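PDB 3FFR: phosphoserine aminotransferase SerC from Cytophaga hutchinsonii ATCC 33406, which probably catalyses the pyridoxal-phosphate-dependent, reversible transamination between phosphoserine and 2-oxoglutarate in serine biosynthesis. Local coordinates for residues Thr301-Thr307 and Thr335-Asn341. Numbering follows the deposited sequence.
Sequences TTIVANT and TQIRIAN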
# COMPACT_ATOMS: atom_id res chain seq x y z
N THR A 301 0.30 4.22 25.44
CA THR A 301 0.36 4.91 24.13
C THR A 301 -0.94 5.46 23.59
O THR A 301 -0.96 6.44 22.82
CB THR A 301 1.03 4.00 23.06
OG1 THR A 301 0.34 2.75 22.96
CG2 THR A 301 2.49 3.75 23.43
N THR A 302 -2.03 4.82 23.97
CA THR A 302 -3.36 5.30 23.60
C THR A 302 -4.22 5.27 24.87
O THR A 302 -4.79 4.24 25.23
CB THR A 302 -4.00 4.46 22.49
OG1 THR A 302 -4.22 3.13 22.97
CG2 THR A 302 -3.10 4.41 21.22
N ILE A 303 -4.27 6.43 25.53
CA ILE A 303 -4.95 6.56 26.84
C ILE A 303 -6.42 6.87 26.67
O ILE A 303 -6.80 7.90 26.12
CB ILE A 303 -4.22 7.62 27.71
CG1 ILE A 303 -2.74 7.23 27.88
CG2 ILE A 303 -4.90 7.82 29.07
CD1 ILE A 303 -1.84 8.31 28.54
N VAL A 304 -7.24 5.96 27.16
CA VAL A 304 -8.69 6.06 27.05
C VAL A 304 -9.32 6.46 28.37
O VAL A 304 -9.09 5.86 29.44
CB VAL A 304 -9.27 4.76 26.48
CG1 VAL A 304 -10.82 4.85 26.35
CG2 VAL A 304 -8.59 4.47 25.11
N ALA A 305 -10.06 7.57 28.29
CA ALA A 305 -10.73 8.11 29.45
C ALA A 305 -12.23 8.21 29.22
O ALA A 305 -12.68 8.66 28.16
CB ALA A 305 -10.17 9.52 29.77
N ASN A 306 -12.98 7.80 30.23
CA ASN A 306 -14.41 8.04 30.24
C ASN A 306 -14.56 9.54 30.47
O ASN A 306 -13.77 10.15 31.21
CB ASN A 306 -15.11 7.24 31.33
CG ASN A 306 -15.05 5.77 31.09
OD1 ASN A 306 -14.86 5.37 29.97
ND2 ASN A 306 -15.24 4.96 32.15
N THR A 307 -15.58 10.12 29.87
CA THR A 307 -15.82 11.58 29.97
C THR A 307 -17.29 11.94 30.19
O THR A 307 -18.16 11.38 29.54
CB THR A 307 -15.34 12.35 28.70
OG1 THR A 307 -15.72 13.73 28.78
CG2 THR A 307 -15.94 11.78 27.37
N THR A 335 -18.89 9.00 24.80
CA THR A 335 -18.64 8.76 26.22
C THR A 335 -17.20 8.54 26.66
O THR A 335 -16.94 8.35 27.86
CB THR A 335 -19.46 7.58 26.68
OG1 THR A 335 -19.12 6.44 25.87
CG2 THR A 335 -20.98 7.91 26.51
N GLN A 336 -16.30 8.52 25.69
CA GLN A 336 -14.88 8.41 25.99
C GLN A 336 -14.07 9.30 25.08
O GLN A 336 -14.53 9.68 24.02
CB GLN A 336 -14.36 6.96 25.80
CG GLN A 336 -15.02 5.88 26.61
CD GLN A 336 -14.34 4.51 26.45
OE1 GLN A 336 -14.12 4.04 25.32
NE2 GLN A 336 -14.03 3.87 27.58
N ILE A 337 -12.88 9.66 25.53
CA ILE A 337 -11.87 10.26 24.65
C ILE A 337 -10.67 9.31 24.60
O ILE A 337 -10.49 8.45 25.46
CB ILE A 337 -11.44 11.69 25.01
CG1 ILE A 337 -10.76 11.75 26.40
CG2 ILE A 337 -12.64 12.70 24.84
CD1 ILE A 337 -10.07 13.06 26.70
N ARG A 338 -9.86 9.48 23.57
CA ARG A 338 -8.66 8.68 23.37
C ARG A 338 -7.53 9.65 23.06
O ARG A 338 -7.58 10.39 22.06
CB ARG A 338 -8.87 7.69 22.24
CG ARG A 338 -10.11 6.79 22.40
CD ARG A 338 -10.06 5.65 21.40
NE ARG A 338 -10.36 6.11 20.04
CZ ARG A 338 -10.06 5.45 18.94
NH1 ARG A 338 -9.36 4.33 19.00
NH2 ARG A 338 -10.38 5.96 17.77
N ILE A 339 -6.56 9.69 23.96
CA ILE A 339 -5.41 10.58 23.85
C ILE A 339 -4.17 9.79 23.42
O ILE A 339 -3.66 8.97 24.17
CB ILE A 339 -5.12 11.31 25.18
CG1 ILE A 339 -6.31 12.13 25.66
CG2 ILE A 339 -3.89 12.21 25.03
CD1 ILE A 339 -6.19 12.68 27.10
N ALA A 340 -3.74 10.03 22.19
CA ALA A 340 -2.53 9.41 21.67
C ALA A 340 -1.33 10.04 22.39
O ALA A 340 -1.27 11.27 22.59
CB ALA A 340 -2.41 9.59 20.15
N ASN A 341 -0.42 9.17 22.79
CA ASN A 341 0.85 9.55 23.42
C ASN A 341 1.94 8.81 22.68
O ASN A 341 2.40 7.75 23.10
CB ASN A 341 0.86 9.19 24.92
CG ASN A 341 2.25 9.32 25.57
OD1 ASN A 341 3.09 10.16 25.16
ND2 ASN A 341 2.49 8.50 26.59
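Side chains alternate between the two faces of an antiparallel strand pair, 302-307 with 336-340. On the face bearing Thr302, Val304, Asn306, Gln336, Arg338 and Ala340, Gln336 extends from an m, t start so that its NE2 donates to OD1 of Asn306 at 2.9 Å. The same amide lies against Val304, whose CG1 is 3.5 Å from Gln336 CD, while Val304 CG2 meets Arg338 CG at 3.9 Å. Beyond that methylene the arginine leads away, its guanidinium hydrogen-bonding to the carbonyl oxygens of Ala327 and Thr141; the nearest atoms of the Arg338 side chain and a bound serine are about 6 Å apart. The strands are neighbours in the mixed sheet of the small C-terminal domain characteristic of fold-type I PLP enzymes. Reciprocal backbone bonds join Ile303 with Ile339 and Ala305 with Ile337 (Ile337 N to Ala305 O, 2.8 Å). These four residues form the opposite, apolar face: the p rotamer of Ile337 brings CG1 within 4.1 Å of Ala305 CB, and Ile303 and Ile339, both m, t, pack on Ile278 of helix 264-284.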